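Local coordinates for CPXV203 protein (Cowpox virus, PDB 4HKJ) that probably binds MHC class I molecules and keeps them inside the infected cell, hiding viral peptides from cytotoxic T cells, at residues Y29-D41 and K179-R191. Numbering follows the deposited sequence.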
loop_
_atom_site.group_PDB
_atom_site.type_symbol
_atom_site.label_atom_id
_atom_site.label_comp_id
_atom_site.label_asym_id
_atom_site.label_seq_id
_atom_site.Cartn_x
_atom_site.Cartn_y
_atom_site.Cartn_z
ATOM N N TYR D 29 -4.842 1.707 -23.555
ATOM C CA TYR D 29 -4.359 2.939 -22.943
ATOM C C TYR D 29 -5.511 3.881 -22.611
ATOM O O TYR D 29 -6.226 4.339 -23.502
ATOM C CB TYR D 29 -3.364 3.652 -23.863
ATOM C CG TYR D 29 -2.004 2.995 -23.951
ATOM C CD1 TYR D 29 -1.696 1.877 -23.186
ATOM C CD2 TYR D 29 -1.022 3.502 -24.792
ATOM C CE1 TYR D 29 -0.452 1.276 -23.264
ATOM C CE2 TYR D 29 0.223 2.911 -24.877
ATOM C CZ TYR D 29 0.505 1.800 -24.111
ATOM O OH TYR D 29 1.745 1.212 -24.195
ATOM N N SER D 30 -5.688 4.165 -21.325
ATOM C CA SER D 30 -6.710 5.106 -20.886
ATOM C C SER D 30 -6.248 6.538 -21.133
ATOM O O SER D 30 -5.113 6.895 -20.819
ATOM C CB SER D 30 -7.044 4.896 -19.408
ATOM O OG SER D 30 -5.875 4.921 -18.610
ATOM N N LYS D 31 -7.133 7.350 -21.700
ATOM C CA LYS D 31 -6.795 8.725 -22.051
ATOM C C LYS D 31 -7.259 9.716 -20.986
ATOM O O LYS D 31 -8.362 9.598 -20.451
ATOM C CB LYS D 31 -7.398 9.092 -23.408
ATOM C CG LYS D 31 -7.036 10.487 -23.895
ATOM C CD LYS D 31 -7.636 10.771 -25.262
ATOM C CE LYS D 31 -7.285 12.173 -25.734
ATOM N NZ LYS D 31 -7.857 12.462 -27.076
ATOM N N ARG D 32 -6.406 10.690 -20.685
ATOM C CA ARG D 32 -6.742 11.747 -19.740
ATOM C C ARG D 32 -7.789 12.678 -20.331
ATOM O O ARG D 32 -7.679 13.095 -21.485
ATOM C CB ARG D 32 -5.492 12.545 -19.372
ATOM C CG ARG D 32 -5.764 13.753 -18.491
ATOM C CD ARG D 32 -4.480 14.472 -18.111
ATOM N NE ARG D 32 -3.805 15.064 -19.264
ATOM C CZ ARG D 32 -2.759 14.524 -19.881
ATOM N NH1 ARG D 32 -2.257 13.372 -19.459
ATOM N NH2 ARG D 32 -2.212 15.137 -20.922
ATOM N N THR D 33 -8.804 13.009 -19.540
ATOM C CA THR D 33 -9.867 13.893 -20.004
ATOM C C THR D 33 -10.613 14.557 -18.852
ATOM O O THR D 33 -10.392 14.237 -17.683
ATOM C CB THR D 33 -10.883 13.138 -20.881
ATOM O OG1 THR D 33 -11.827 14.064 -21.434
ATOM C CG2 THR D 33 -11.625 12.096 -20.060
ATOM N N ASP D 34 -11.497 15.488 -19.196
ATOM C CA ASP D 34 -12.375 16.114 -18.218
ATOM C C ASP D 34 -13.379 15.083 -17.727
ATOM O O ASP D 34 -13.635 14.087 -18.402
ATOM C CB ASP D 34 -13.118 17.296 -18.842
ATOM C CG ASP D 34 -12.181 18.369 -19.354
ATOM O OD1 ASP D 34 -11.087 18.023 -19.850
ATOM O OD2 ASP D 34 -12.539 19.563 -19.263
ATOM N N CYS D 35 -13.951 15.323 -16.553
ATOM C CA CYS D 35 -14.934 14.402 -15.998
ATOM C C CYS D 35 -16.285 15.069 -15.767
ATOM O O CYS D 35 -16.362 16.262 -15.468
ATOM C CB CYS D 35 -14.416 13.769 -14.703
ATOM S SG CYS D 35 -14.066 14.940 -13.374
ATOM N N SER D 36 -17.347 14.286 -15.915
ATOM C CA SER D 36 -18.701 14.772 -15.700
ATOM C C SER D 36 -19.334 14.059 -14.513
ATOM O O SER D 36 -18.861 13.006 -14.093
ATOM C CB SER D 36 -19.546 14.559 -16.955
ATOM O OG SER D 36 -19.037 15.310 -18.044
ATOM N N VAL D 37 -20.398 14.642 -13.968
ATOM C CA VAL D 37 -21.123 14.024 -12.862
ATOM C C VAL D 37 -22.594 14.440 -12.872
ATOM O O VAL D 37 -22.916 15.623 -12.977
ATOM C CB VAL D 37 -20.476 14.343 -11.492
ATOM C CG1 VAL D 37 -20.295 15.846 -11.311
ATOM C CG2 VAL D 37 -21.301 13.753 -10.356
ATOM N N HIS D 38 -23.484 13.457 -12.780
ATOM C CA HIS D 38 -24.913 13.726 -12.819
ATOM C C HIS D 38 -25.656 12.861 -11.811
ATOM O O HIS D 38 -25.245 11.738 -11.525
ATOM C CB HIS D 38 -25.466 13.458 -14.221
ATOM C CG HIS D 38 -24.649 14.059 -15.321
ATOM N ND1 HIS D 38 -24.865 15.334 -15.797
ATOM C CD2 HIS D 38 -23.613 13.560 -16.036
ATOM C CE1 HIS D 38 -23.997 15.594 -16.760
ATOM N NE2 HIS D 38 -23.226 14.534 -16.924
ATOM N N ARG D 39 -26.748 13.392 -11.269
ATOM C CA ARG D 39 -27.644 12.602 -10.438
ATOM C C ARG D 39 -28.806 12.122 -11.295
ATOM O O ARG D 39 -29.703 12.899 -11.621
ATOM C CB ARG D 39 -28.168 13.421 -9.259
ATOM C CG ARG D 39 -29.217 12.697 -8.430
ATOM C CD ARG D 39 -30.043 13.664 -7.597
ATOM N NE ARG D 39 -31.263 13.036 -7.098
ATOM C CZ ARG D 39 -32.394 12.949 -7.792
ATOM N NH1 ARG D 39 -32.461 13.450 -9.018
ATOM N NH2 ARG D 39 -33.457 12.360 -7.262
ATOM N N PRO D 40 -28.786 10.837 -11.675
ATOM C CA PRO D 40 -29.839 10.290 -12.535
ATOM C C PRO D 40 -31.173 10.210 -11.804
ATOM O O PRO D 40 -31.224 9.759 -10.660
ATOM C CB PRO D 40 -29.327 8.884 -12.854
ATOM C CG PRO D 40 -28.459 8.532 -11.697
ATOM C CD PRO D 40 -27.797 9.814 -11.292
ATOM N N ASP D 41 -32.240 10.645 -12.463
ATOM C CA ASP D 41 -33.580 10.524 -11.904
ATOM C C ASP D 41 -34.056 9.082 -12.018
ATOM O O ASP D 41 -35.108 8.718 -11.494
ATOM C CB ASP D 41 -34.552 11.464 -12.620
ATOM C CG ASP D 41 -34.199 12.926 -12.426
ATOM O OD1 ASP D 41 -33.492 13.243 -11.448
ATOM O OD2 ASP D 41 -34.636 13.758 -13.250
ATOM N N LYS D 179 -2.753 17.153 -6.546
ATOM C CA LYS D 179 -2.433 18.420 -7.195
ATOM C C LYS D 179 -3.135 18.544 -8.546
ATOM O O LYS D 179 -3.599 19.622 -8.915
ATOM C CB LYS D 179 -0.919 18.572 -7.365
ATOM C CG LYS D 179 -0.482 19.962 -7.804
ATOM C CD LYS D 179 1.012 20.017 -8.106
ATOM C CE LYS D 179 1.856 19.770 -6.865
ATOM N NZ LYS D 179 3.312 19.823 -7.169
ATOM N N TYR D 180 -3.221 17.432 -9.269
ATOM C CA TYR D 180 -3.789 17.432 -10.616
ATOM C C TYR D 180 -5.263 17.037 -10.657
ATOM O O TYR D 180 -5.811 16.784 -11.729
ATOM C CB TYR D 180 -2.988 16.503 -11.530
ATOM C CG TYR D 180 -1.567 16.953 -11.772
ATOM C CD1 TYR D 180 -0.538 16.551 -10.932
ATOM C CD2 TYR D 180 -1.254 17.777 -12.844
ATOM C CE1 TYR D 180 0.763 16.958 -11.151
ATOM C CE2 TYR D 180 0.046 18.190 -13.071
ATOM C CZ TYR D 180 1.049 17.778 -12.222
ATOM O OH TYR D 180 2.344 18.186 -12.443
ATOM N N LEU D 181 -5.899 16.978 -9.492
ATOM C CA LEU D 181 -7.319 16.646 -9.423
ATOM C C LEU D 181 -8.181 17.732 -10.060
ATOM O O LEU D 181 -7.889 18.922 -9.936
ATOM C CB LEU D 181 -7.755 16.420 -7.972
ATOM C CG LEU D 181 -7.470 15.056 -7.346
ATOM C CD1 LEU D 181 -7.872 15.057 -5.880
ATOM C CD2 LEU D 181 -8.204 13.957 -8.099
ATOM N N LYS D 182 -9.238 17.313 -10.748
ATOM C CA LYS D 182 -10.180 18.248 -11.353
ATOM C C LYS D 182 -11.610 17.905 -10.958
ATOM O O LYS D 182 -12.043 16.762 -11.100
ATOM C CB LYS D 182 -10.042 18.247 -12.877
ATOM C CG LYS D 182 -8.707 18.766 -13.379
ATOM C CD LYS D 182 -8.456 20.182 -12.889
ATOM C CE LYS D 182 -7.060 20.657 -13.256
ATOM N NZ LYS D 182 -6.798 22.033 -12.753
ATOM N N THR D 183 -12.337 18.900 -10.464
ATOM C CA THR D 183 -13.715 18.702 -10.034
ATOM C C THR D 183 -14.620 18.397 -11.223
ATOM O O THR D 183 -14.640 19.137 -12.206
ATOM C CB THR D 183 -14.251 19.936 -9.280
ATOM O OG1 THR D 183 -13.376 20.247 -8.188
ATOM C CG2 THR D 183 -15.649 19.671 -8.746
ATOM N N CYS D 184 -15.364 17.299 -11.128
ATOM C CA CYS D 184 -16.266 16.886 -12.197
ATOM C C CYS D 184 -17.459 17.830 -12.303
ATOM O O CYS D 184 -18.005 18.273 -11.294
ATOM C CB CYS D 184 -16.731 15.445 -11.976
ATOM S SG CYS D 184 -15.390 14.229 -12.006
ATOM N N THR D 185 -17.860 18.131 -13.535
ATOM C CA THR D 185 -18.888 19.135 -13.785
ATOM C C THR D 185 -20.214 18.530 -14.242
ATOM O O THR D 185 -20.296 17.344 -14.558
ATOM C CB THR D 185 -18.419 20.156 -14.835
ATOM O OG1 THR D 185 -18.194 19.494 -16.085
ATOM C CG2 THR D 185 -17.127 20.823 -14.387
ATOM N N ASN D 186 -21.249 19.363 -14.275
ATOM C CA ASN D 186 -22.580 18.939 -14.690
ATOM C C ASN D 186 -22.800 19.203 -16.177
ATOM O O ASN D 186 -23.516 20.130 -16.552
ATOM C CB ASN D 186 -23.644 19.671 -13.866
ATOM C CG ASN D 186 -25.007 19.005 -13.936
ATOM O OD1 ASN D 186 -25.337 18.326 -14.909
ATOM N ND2 ASN D 186 -25.811 19.202 -12.898
ATOM N N THR D 187 -22.175 18.386 -17.018
ATOM C CA THR D 187 -22.316 18.521 -18.463
ATOM C C THR D 187 -22.184 17.168 -19.149
ATOM O O THR D 187 -21.606 16.235 -18.595
ATOM C CB THR D 187 -21.266 19.486 -19.047
ATOM O OG1 THR D 187 -21.469 19.619 -20.460
ATOM C CG2 THR D 187 -19.861 18.965 -18.791
ATOM N N LYS D 188 -22.725 17.063 -20.359
ATOM C CA LYS D 188 -22.664 15.818 -21.119
ATOM C C LYS D 188 -21.237 15.480 -21.553
ATOM O O LYS D 188 -20.315 16.275 -21.366
ATOM C CB LYS D 188 -23.584 15.885 -22.340
ATOM C CG LYS D 188 -25.066 15.867 -22.007
ATOM C CD LYS D 188 -25.908 15.803 -23.274
ATOM C CE LYS D 188 -27.395 15.760 -22.962
ATOM N NZ LYS D 188 -28.219 15.680 -24.200
ATOM N N PHE D 189 -21.065 14.296 -22.131
ATOM C CA PHE D 189 -19.751 13.841 -22.572
ATOM C C PHE D 189 -19.706 13.738 -24.094
ATOM O O PHE D 189 -20.726 13.907 -24.763
ATOM C CB PHE D 189 -19.415 12.494 -21.931
ATOM C CG PHE D 189 -17.967 12.344 -21.559
ATOM C CD1 PHE D 189 -17.420 13.100 -20.533
ATOM C CD2 PHE D 189 -17.156 11.439 -22.221
ATOM C CE1 PHE D 189 -16.090 12.964 -20.183
ATOM C CE2 PHE D 189 -15.825 11.295 -21.876
ATOM C CZ PHE D 189 -15.292 12.059 -20.855
ATOM N N ASP D 190 -18.527 13.453 -24.639
ATOM C CA ASP D 190 -18.354 13.428 -26.088
ATOM C C ASP D 190 -17.261 12.469 -26.564
ATOM O O ASP D 190 -17.474 11.707 -27.507
ATOM C CB ASP D 190 -18.085 14.840 -26.613
ATOM C CG ASP D 190 -17.001 15.558 -25.832
ATOM O OD1 ASP D 190 -16.794 15.220 -24.647
ATOM O OD2 ASP D 190 -16.357 16.463 -26.403
ATOM N N ARG D 191 -16.100 12.522 -25.911
ATOM C CA ARG D 191 -14.939 11.699 -26.267
ATOM C C ARG D 191 -14.398 12.003 -27.665
ATOM O O ARG D 191 -13.308 12.557 -27.810
ATOM C CB ARG D 191 -15.251 10.205 -26.122
ATOM C CG ARG D 191 -14.095 9.282 -26.481
ATOM C CD ARG D 191 -12.902 9.512 -25.570
ATOM N NE ARG D 191 -13.274 9.439 -24.160
ATOM C CZ ARG D 191 -13.279 8.320 -23.444
ATOM N NH1 ARG D 191 -12.929 7.170 -24.007
ATOM N NH2 ARG D 191 -13.633 8.349 -22.165
#
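Cys35 and Cys184 are joined by a disulfide, and beside it the two chains run parallel through one bridge, Ser36 with Thr185: Thr185 N donates to Cys35 O at 3.1 Å, and Val37 N to Thr185 O at 2.8 Å. Val37 sets its CB and CG1 against Cys184, CG1 lying 3.6 Å from Cys184 CB. The pairing illustrates how a beta-sandwich can be stitched at its edge, as in the poxviral family that includes the chemokine-binding proteins. Strand 36-38 borders the six-stranded sheet, next to 45-50, whereas 182-183 borders the five-stranded one, next to 71-77; the disulfide and the bridge link these margins.

Past the bridge, the tail 186-191 doubles back along the outer strand. Ser36 OG stands beside its own backbone N (chi1 -63°), which directs the hydroxyl to Thr187 O at 2.8 Å, from above the carbonyl plane. The same oxygen takes a weak bond from His38 NE2, while His38 ND1 makes another weak one with Asn186 OD1; ring and amide planes stand 76° apart.

Phe189 can be followed outward. From CB the ring extends along 33-36, presenting its edge: CD1 passes Ser36 OG at 3.7 Å, CE1 approaches Asp34 O, and CZ at the far end meets Thr33 CG2 at 3.8 Å. Glu49 of strand 45-50 also touches this phenylalanine.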